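Local coordinates for protein Afp3 (Serratia entomophila, PDB 6RBN) that probably forms part of the contractile sheath around the inner tube of the anti-feeding prophage, a phage-tail-like injection system, at residues I47-S52 / G123-L128; F184-S189 / A205-N210; L375-V380 / G424-Q429. One frame throughout, in Å; residues are numbered along the deposited sequence.

Contact 1. Residues I47-S52 / G123-L128; sequences ITRIGS and GGPCYL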
loop_
_atom_site.group_PDB
_atom_site.type_symbol
_atom_site.label_atom_id
_atom_site.label_comp_id
_atom_site.label_asym_id
_atom_site.label_seq_id
_atom_site.Cartn_x
_atom_site.Cartn_y
_atom_site.Cartn_z
ATOM N N ILE D 47 -10.805 63.206 35.147
ATOM C CA ILE D 47 -11.721 62.083 35.000
ATOM C C ILE D 47 -11.064 60.838 35.575
ATOM O O ILE D 47 -9.948 60.479 35.181
ATOM C CB ILE D 47 -12.105 61.873 33.526
ATOM C CG1 ILE D 47 -12.914 63.062 33.015
ATOM C CG2 ILE D 47 -12.868 60.580 33.344
ATOM C CD1 ILE D 47 -13.134 63.050 31.529
ATOM N N THR D 48 -11.748 60.184 36.511
ATOM C CA THR D 48 -11.235 58.992 37.167
ATOM C C THR D 48 -12.098 57.786 36.829
ATOM O O THR D 48 -13.307 57.906 36.625
ATOM C CB THR D 48 -11.187 59.166 38.684
ATOM O OG1 THR D 48 -12.510 59.412 39.174
ATOM C CG2 THR D 48 -10.298 60.330 39.052
ATOM N N ARG D 49 -11.463 56.618 36.784
ATOM C CA ARG D 49 -12.153 55.366 36.512
ATOM C C ARG D 49 -12.569 54.715 37.823
ATOM O O ARG D 49 -11.759 54.594 38.747
ATOM C CB ARG D 49 -11.256 54.418 35.718
ATOM C CG ARG D 49 -11.942 53.137 35.302
ATOM C CD ARG D 49 -11.014 52.238 34.518
ATOM N NE ARG D 49 -11.687 51.018 34.095
ATOM C CZ ARG D 49 -11.748 49.911 34.826
ATOM N NH1 ARG D 49 -11.176 49.871 36.020
ATOM N NH2 ARG D 49 -12.382 48.844 34.364
ATOM N N ILE D 50 -13.830 54.301 37.902
ATOM C CA ILE D 50 -14.408 53.724 39.110
ATOM C C ILE D 50 -14.880 52.322 38.746
ATOM O O ILE D 50 -16.011 52.134 38.288
ATOM C CB ILE D 50 -15.550 54.583 39.663
ATOM C CG1 ILE D 50 -15.042 55.988 39.955
ATOM C CG2 ILE D 50 -16.101 54.009 40.943
ATOM C CD1 ILE D 50 -13.955 56.041 40.997
ATOM N N GLY D 51 -14.018 51.328 38.972
ATOM C CA GLY D 51 -14.288 49.988 38.478
ATOM C C GLY D 51 -15.396 49.261 39.214
ATOM O O GLY D 51 -16.026 48.363 38.650
ATOM N N SER D 52 -15.651 49.627 40.465
ATOM C CA SER D 52 -16.707 49.005 41.249
ATOM C C SER D 52 -17.188 50.009 42.283
ATOM O O SER D 52 -16.686 51.131 42.366
ATOM C CB SER D 52 -16.220 47.716 41.910
ATOM O OG SER D 52 -15.213 47.985 42.868
ATOM N N GLY D 123 -23.575 47.270 36.295
ATOM C CA GLY D 123 -22.448 48.156 36.491
ATOM C C GLY D 123 -21.594 48.327 35.250
ATOM O O GLY D 123 -21.995 48.026 34.125
ATOM N N GLY D 124 -20.388 48.838 35.475
ATOM C CA GLY D 124 -19.452 49.089 34.410
ATOM C C GLY D 124 -18.190 49.763 34.906
ATOM O O GLY D 124 -18.008 49.981 36.105
ATOM N N PRO D 125 -17.281 50.091 33.984
ATOM C CA PRO D 125 -16.047 50.787 34.395
ATOM C C PRO D 125 -16.272 52.211 34.880
ATOM O O PRO D 125 -15.422 52.735 35.609
ATOM C CB PRO D 125 -15.188 50.737 33.124
ATOM C CG PRO D 125 -15.712 49.569 32.354
ATOM C CD PRO D 125 -17.188 49.574 32.608
ATOM N N CYS D 126 -17.351 52.873 34.437
ATOM C CA CYS D 126 -17.972 54.020 35.108
ATOM C C CYS D 126 -17.049 55.209 35.384
ATOM O O CYS D 126 -16.662 55.434 36.533
ATOM C CB CYS D 126 -18.609 53.548 36.418
ATOM S SG CYS D 126 -19.674 54.747 37.246
ATOM N N TYR D 127 -16.617 55.921 34.350
ATOM C CA TYR D 127 -15.820 57.126 34.532
ATOM C C TYR D 127 -16.643 58.230 35.190
ATOM O O TYR D 127 -17.845 58.358 34.953
ATOM C CB TYR D 127 -15.260 57.608 33.193
ATOM C CG TYR D 127 -14.190 56.703 32.644
ATOM C CD1 TYR D 127 -12.867 56.838 33.043
ATOM C CD2 TYR D 127 -14.504 55.688 31.762
ATOM C CE1 TYR D 127 -11.891 56.005 32.557
ATOM C CE2 TYR D 127 -13.537 54.846 31.275
ATOM C CZ TYR D 127 -12.231 55.008 31.673
ATOM O OH TYR D 127 -11.262 54.169 31.183
ATOM N N LEU D 128 -15.988 59.013 36.046
ATOM C CA LEU D 128 -16.628 60.109 36.760
ATOM C C LEU D 128 -15.870 61.405 36.522
ATOM O O LEU D 128 -14.643 61.404 36.426
ATOM C CB LEU D 128 -16.695 59.862 38.266
ATOM C CG LEU D 128 -17.486 58.682 38.814
ATOM C CD1 LEU D 128 -17.448 58.730 40.326
ATOM C CD2 LEU D 128 -18.903 58.678 38.302
#
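Arg49 lies across the ring of Tyr127, and the two side chains cross obliquely. CG of Arg49 is anti to its backbone N (chi1 -175°), and the chain stays extended as far as NE. This sets CG over one face of the phenol, with CB of Arg49 3.6 Å from CE1 of Tyr127. The guanidinium then passes beyond the ring, its plane 75° from the ring plane. Tyr127 OH lies at its edge, but the hydroxyl has its hydrogen bond with Glu152. NE and NH2 of Arg49 both touch CB of Pro125, each 3.6 Å from it. Ile47 approaches Tyr127 at about a right angle, its CG2 3.8 Å from CD1 of Tyr127.

The backbones run antiparallel, and Thr48 and Leu128 form a hydrogen-bonded pair. Thr48 N reaches Leu128 O at 3.1 Å, and Leu128 N returns to Thr48 O at 3.0 Å, nearly along the C=O axis. Strand 127-130 is the middle strand of a small mixed sheet, with 48-49 on one side and 31-34 on the other. Past the pair the ladder frays. Ile50 N makes only weak bonds to Pro125 O and Cys126 O.

CG1 of Ile50 meets CD1 of Leu128 at 3.7 Å, the side chains crossing at about a right angle. Tyr56 of helix 53-59 touches both residues.

Contact 2. Residues F184-S189 / A205-N210; sequences FLLADS and AVYYPN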
loop_
_atom_site.group_PDB
_atom_site.type_symbol
_atom_site.label_atom_id
_atom_site.label_comp_id
_atom_site.label_asym_id
_atom_site.label_seq_id
_atom_site.Cartn_x
_atom_site.Cartn_y
_atom_site.Cartn_z
ATOM N N PHE D 184 -22.914 58.966 22.970
ATOM C CA PHE D 184 -24.370 58.876 22.984
ATOM C C PHE D 184 -24.855 59.530 24.267
ATOM O O PHE D 184 -24.596 59.022 25.359
ATOM C CB PHE D 184 -24.825 57.423 22.894
ATOM C CG PHE D 184 -26.287 57.262 22.616
ATOM C CD1 PHE D 184 -26.779 57.431 21.335
ATOM C CD2 PHE D 184 -27.169 56.936 23.629
ATOM C CE1 PHE D 184 -28.120 57.277 21.065
ATOM C CE2 PHE D 184 -28.514 56.784 23.367
ATOM C CZ PHE D 184 -28.987 56.956 22.080
ATOM N N LEU D 185 -25.547 60.656 24.138
ATOM C CA LEU D 185 -26.021 61.412 25.288
ATOM C C LEU D 185 -27.353 60.864 25.779
ATOM O O LEU D 185 -28.244 60.559 24.983
ATOM C CB LEU D 185 -26.164 62.889 24.926
ATOM C CG LEU D 185 -26.663 63.868 25.988
ATOM C CD1 LEU D 185 -25.721 63.930 27.159
ATOM C CD2 LEU D 185 -26.832 65.238 25.381
ATOM N N LEU D 186 -27.482 60.737 27.095
ATOM C CA LEU D 186 -28.732 60.338 27.734
ATOM C C LEU D 186 -29.268 61.549 28.491
ATOM O O LEU D 186 -28.976 61.743 29.671
ATOM C CB LEU D 186 -28.531 59.151 28.658
ATOM C CG LEU D 186 -28.130 57.840 27.995
ATOM C CD1 LEU D 186 -27.881 56.772 29.036
ATOM C CD2 LEU D 186 -29.209 57.414 27.033
ATOM N N ALA D 187 -30.058 62.361 27.801
ATOM C CA ALA D 187 -30.613 63.566 28.390
ATOM C C ALA D 187 -31.877 63.240 29.175
ATOM O O ALA D 187 -32.391 62.121 29.148
ATOM C CB ALA D 187 -30.903 64.605 27.308
ATOM N N ASP D 188 -32.381 64.246 29.883
ATOM C CA ASP D 188 -33.549 64.091 30.736
ATOM C C ASP D 188 -34.500 65.248 30.500
ATOM O O ASP D 188 -34.092 66.410 30.559
ATOM C CB ASP D 188 -33.147 64.046 32.206
ATOM C CG ASP D 188 -32.411 62.792 32.560
ATOM O OD1 ASP D 188 -32.744 61.728 32.004
ATOM O OD2 ASP D 188 -31.458 62.864 33.359
ATOM N N SER D 189 -35.760 64.929 30.244
ATOM C CA SER D 189 -36.747 65.973 30.052
ATOM C C SER D 189 -37.109 66.601 31.391
ATOM O O SER D 189 -36.905 66.020 32.460
ATOM C CB SER D 189 -37.993 65.411 29.375
ATOM O OG SER D 189 -38.946 66.433 29.168
ATOM N N ALA D 205 -30.811 60.384 23.521
ATOM C CA ALA D 205 -32.026 59.729 23.986
ATOM C C ALA D 205 -32.480 60.407 25.269
ATOM O O ALA D 205 -31.771 60.368 26.279
ATOM C CB ALA D 205 -31.788 58.239 24.224
ATOM N N VAL D 206 -33.655 61.019 25.230
ATOM C CA VAL D 206 -34.223 61.735 26.367
ATOM C C VAL D 206 -35.083 60.754 27.155
ATOM O O VAL D 206 -35.637 59.815 26.585
ATOM C CB VAL D 206 -35.018 62.960 25.862
ATOM C CG1 VAL D 206 -35.572 63.810 26.992
ATOM C CG2 VAL D 206 -34.155 63.799 24.938
ATOM N N TYR D 207 -35.146 60.918 28.479
ATOM C CA TYR D 207 -35.962 60.066 29.348
ATOM C C TYR D 207 -36.676 60.960 30.351
ATOM O O TYR D 207 -36.027 61.598 31.184
ATOM C CB TYR D 207 -35.106 59.016 30.051
ATOM C CG TYR D 207 -34.584 57.958 29.113
ATOM C CD1 TYR D 207 -35.345 56.838 28.804
ATOM C CD2 TYR D 207 -33.347 58.093 28.500
ATOM C CE1 TYR D 207 -34.875 55.875 27.938
ATOM C CE2 TYR D 207 -32.875 57.139 27.627
ATOM C CZ TYR D 207 -33.645 56.033 27.347
ATOM O OH TYR D 207 -33.174 55.077 26.482
ATOM N N TYR D 208 -38.008 61.006 30.280
ATOM C CA TYR D 208 -38.742 62.067 30.966
ATOM C C TYR D 208 -38.907 61.935 32.485
ATOM O O TYR D 208 -38.460 62.853 33.185
ATOM C CB TYR D 208 -40.109 62.279 30.297
ATOM C CG TYR D 208 -41.077 63.100 31.119
ATOM C CD1 TYR D 208 -40.866 64.448 31.351
ATOM C CD2 TYR D 208 -42.224 62.521 31.637
ATOM C CE1 TYR D 208 -41.753 65.185 32.108
ATOM C CE2 TYR D 208 -43.119 63.254 32.383
ATOM C CZ TYR D 208 -42.881 64.586 32.612
ATOM O OH TYR D 208 -43.775 65.321 33.355
ATOM N N PRO D 209 -39.527 60.891 33.057
ATOM C CA PRO D 209 -39.975 61.021 34.452
ATOM C C PRO D 209 -38.830 60.897 35.446
ATOM O O PRO D 209 -38.003 59.988 35.362
ATOM C CB PRO D 209 -40.962 59.856 34.619
ATOM C CG PRO D 209 -41.226 59.352 33.248
ATOM C CD PRO D 209 -39.935 59.572 32.539
ATOM N N ASN D 210 -38.777 61.847 36.377
ATOM C CA ASN D 210 -37.870 61.722 37.506
ATOM C C ASN D 210 -38.309 60.569 38.394
ATOM O O ASN D 210 -39.501 60.308 38.572
ATOM C CB ASN D 210 -37.820 63.013 38.320
ATOM C CG ASN D 210 -37.026 64.100 37.640
ATOM O OD1 ASN D 210 -35.968 63.846 37.073
ATOM N ND2 ASN D 210 -37.526 65.324 37.703
#
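The methyl of Ala205 is the bump at one end of this contact. It meets the far end of the Phe184 ring obliquely, with CB of Ala205 3.7 Å from CE2 of Phe184. CD2 of Leu186 comes up to the same methyl, so the end of the ring and the leucine tip both lie against one side of it. That CD2 also fills the place beside Tyr207, 3.7 Å from CE2 of the tyrosine and at the edge of its ring. Leu186 and Tyr207 lie side by side and point the same way.

The two strands run as a parallel pair, their short axes 4.5 Å apart and 32° from alignment. Ala205 N gives a straight bond of 3.0 Å to Leu185 O. Tyr207 N reaches Ala187 O from above the carbonyl plane, and the other two rungs are weak. Strands 185-188 and 204-207 make a two-stranded parallel sheet in an alpha/beta layering. Helices 271-284 and 347-364 cover the side of Leu186 and Tyr207, while Tyr170 of helix 163-172 touches Ala187.

Val206 lies on the other face with Ala187. Its CG1, anti to the backbone N, rests against Ser189, 3.4 Å from Ser189 N. Its CG2 comes more loosely to the methyl of Ala187. Next along, CB of Ser189 fits in plane at the edge of the Tyr208 ring, 3.6 Å from CD1 of Tyr208. Tyr207 OH bonds to Tyr278 OH, Asp188 OD1 to Ser271 OG, and Ser189 OG to the backbone of Gly192 and Asp193.

Contact 3. Residues L375-V380 / G424-Q429; sequences LTWKRV and GKMIIQ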
loop_
_atom_site.group_PDB
_atom_site.type_symbol
_atom_site.label_atom_id
_atom_site.label_comp_id
_atom_site.label_asym_id
_atom_site.label_seq_id
_atom_site.Cartn_x
_atom_site.Cartn_y
_atom_site.Cartn_z
ATOM N N LEU D 375 -2.004 44.689 -1.522
ATOM C CA LEU D 375 -1.916 43.627 -0.526
ATOM C C LEU D 375 -2.460 44.081 0.820
ATOM O O LEU D 375 -3.071 43.284 1.536
ATOM C CB LEU D 375 -0.461 43.158 -0.414
ATOM C CG LEU D 375 0.068 42.003 0.448
ATOM C CD1 LEU D 375 0.397 42.430 1.867
ATOM C CD2 LEU D 375 -0.910 40.852 0.474
ATOM N N THR D 376 -2.251 45.344 1.181
ATOM C CA THR D 376 -2.774 45.862 2.438
ATOM C C THR D 376 -4.280 46.076 2.367
ATOM O O THR D 376 -4.984 45.838 3.353
ATOM C CB THR D 376 -2.053 47.165 2.795
ATOM O OG1 THR D 376 -0.641 46.927 2.831
ATOM C CG2 THR D 376 -2.471 47.684 4.154
ATOM N N TRP D 377 -4.791 46.468 1.198
ATOM C CA TRP D 377 -6.216 46.738 1.035
ATOM C C TRP D 377 -7.044 45.469 1.165
ATOM O O TRP D 377 -8.202 45.529 1.586
ATOM C CB TRP D 377 -6.471 47.372 -0.331
ATOM C CG TRP D 377 -5.765 48.659 -0.546
ATOM C CD1 TRP D 377 -5.213 49.466 0.401
ATOM C CD2 TRP D 377 -5.458 49.254 -1.806
ATOM N NE1 TRP D 377 -4.616 50.546 -0.189
ATOM C CE2 TRP D 377 -4.749 50.436 -1.547
ATOM C CE3 TRP D 377 -5.731 48.906 -3.133
ATOM C CZ2 TRP D 377 -4.309 51.272 -2.559
ATOM C CZ3 TRP D 377 -5.291 49.739 -4.134
ATOM C CH2 TRP D 377 -4.590 50.907 -3.844
ATOM N N LYS D 378 -6.471 44.320 0.809
ATOM C CA LYS D 378 -7.153 43.050 0.998
ATOM C C LYS D 378 -7.036 42.549 2.429
ATOM O O LYS D 378 -7.914 41.820 2.898
ATOM C CB LYS D 378 -6.599 42.002 0.035
ATOM C CG LYS D 378 -6.665 42.342 -1.455
ATOM C CD LYS D 378 -8.065 42.291 -2.054
ATOM C CE LYS D 378 -8.652 43.680 -2.275
ATOM N NZ LYS D 378 -9.962 43.637 -2.969
ATOM N N ARG D 379 -5.959 42.911 3.131
ATOM C CA ARG D 379 -5.849 42.569 4.545
ATOM C C ARG D 379 -6.814 43.382 5.388
ATOM O O ARG D 379 -7.249 42.925 6.450
ATOM C CB ARG D 379 -4.421 42.784 5.038
ATOM C CG ARG D 379 -3.409 41.819 4.465
ATOM C CD ARG D 379 -1.999 42.156 4.924
ATOM N NE ARG D 379 -1.807 41.932 6.351
ATOM C CZ ARG D 379 -1.633 42.898 7.246
ATOM N NH1 ARG D 379 -1.628 44.167 6.863
ATOM N NH2 ARG D 379 -1.465 42.598 8.525
ATOM N N VAL D 380 -7.149 44.587 4.937
ATOM C CA VAL D 380 -8.107 45.425 5.645
ATOM C C VAL D 380 -9.535 45.000 5.318
ATOM O O VAL D 380 -10.412 45.009 6.189
ATOM C CB VAL D 380 -7.828 46.900 5.301
ATOM C CG1 VAL D 380 -8.871 47.794 5.862
ATOM C CG2 VAL D 380 -6.491 47.316 5.868
ATOM N N GLY D 424 -1.732 59.352 0.501
ATOM C CA GLY D 424 -1.532 58.455 1.623
ATOM C C GLY D 424 -2.764 57.989 2.368
ATOM O O GLY D 424 -2.718 57.843 3.592
ATOM N N LYS D 425 -3.861 57.730 1.665
ATOM C CA LYS D 425 -5.087 57.315 2.326
ATOM C C LYS D 425 -5.740 56.181 1.553
ATOM O O LYS D 425 -5.565 56.052 0.339
ATOM C CB LYS D 425 -6.059 58.493 2.478
ATOM C CG LYS D 425 -6.579 59.048 1.176
ATOM C CD LYS D 425 -7.505 60.222 1.400
ATOM C CE LYS D 425 -6.727 61.459 1.785
ATOM N NZ LYS D 425 -7.611 62.649 1.857
ATOM N N MET D 426 -6.479 55.340 2.274
ATOM C CA MET D 426 -7.323 54.327 1.666
ATOM C C MET D 426 -8.769 54.571 2.072
ATOM O O MET D 426 -9.048 54.991 3.198
ATOM C CB MET D 426 -6.879 52.903 2.038
ATOM C CG MET D 426 -6.954 52.537 3.499
ATOM S SD MET D 426 -6.389 50.855 3.805
ATOM C CE MET D 426 -4.625 51.054 3.620
ATOM N N ILE D 427 -9.687 54.338 1.136
ATOM C CA ILE D 427 -11.101 54.641 1.319
ATOM C C ILE D 427 -11.896 53.356 1.161
ATOM O O ILE D 427 -11.774 52.665 0.145
ATOM C CB ILE D 427 -11.583 55.717 0.329
ATOM C CG1 ILE D 427 -10.868 57.036 0.602
ATOM C CG2 ILE D 427 -13.080 55.909 0.430
ATOM C CD1 ILE D 427 -11.145 58.090 -0.414
ATOM N N ILE D 428 -12.700 53.037 2.172
ATOM C CA ILE D 428 -13.415 51.773 2.279
ATOM C C ILE D 428 -14.896 52.085 2.399
ATOM O O ILE D 428 -15.283 52.967 3.172
ATOM C CB ILE D 428 -12.942 50.983 3.509
ATOM C CG1 ILE D 428 -11.428 50.854 3.498
ATOM C CG2 ILE D 428 -13.550 49.599 3.527
ATOM C CD1 ILE D 428 -10.876 50.639 4.847
ATOM N N GLN D 429 -15.724 51.368 1.650
ATOM C CA GLN D 429 -17.171 51.515 1.736
ATOM C C GLN D 429 -17.759 50.290 2.411
ATOM O O GLN D 429 -17.702 49.185 1.863
ATOM C CB GLN D 429 -17.790 51.719 0.357
ATOM C CG GLN D 429 -17.450 53.051 -0.255
ATOM C CD GLN D 429 -18.054 53.218 -1.622
ATOM O OE1 GLN D 429 -18.701 52.310 -2.138
ATOM N NE2 GLN D 429 -17.837 54.376 -2.228
#
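Met426 has its CG between the backbone N and the carbonyl carbon (chi1 63°), the crowded position. The chain is then extended about CB-CG and bends at chi3 (74°), which turns CE toward the indole of Trp377. Trp377 CG is anti to its carbonyl carbon (chi1 -60°), and this brings the five-membered ring to the strand. CE of Met426 lies in the plane of the indole, at its edge, 3.6 Å from CD1 of Trp377. The sulfur stands obliquely, 4.8 Å from SD of Met426 to the centroid of the Trp377 five-membered ring. This is a Met-aromatic contact. Trp377 NE1 has its hydrogen bond with Asn372 OD1.

The methyl CE is also met by CG2 of Thr376, which comes across the methionine at about a right angle. Thr376 OG1 is bonded to Pro371 O. One turn along the helix, Val380 has CG1 anti to its backbone N. Its CG2 points at the sulfur tip to tip, while CG1 crosses obliquely over Ile428 and lies 3.6 Å from its CD1. No hydrogen bond joins the two segments.

Residues 425-429 also pair in a parallel ladder with a strand of a chain of Afp2, so the sheet continues across the interface. A helix lying on a strand through apolar side chains, their axes 10.5 Å apart, is the alpha-on-beta packing of this sheath C-terminal domain, and here the strand belongs to a sheet shared between subunits.

In the fold
Contacts 1 and 2 lie nearer the centre of the chain, about 13 and 11 Å from it, while contact 3 lies about 31 Å away, centre to centre. None touches another, and they share no helix or strand. Contact 1 is partly buried, with an exposed arginine at its border. Contact 2 is buried within the chain, and no other protein chain touches its segments. Contact 3 is buried too; Afp2 packs on its strand side, while Afp1 meets helix residues that take no part in it. The first two join strands through backbone hydrogen bonds, antiparallel in contact 1 and parallel in contact 2. Contact 3 joins a helix to a strand by apolar and sulfur contacts alone.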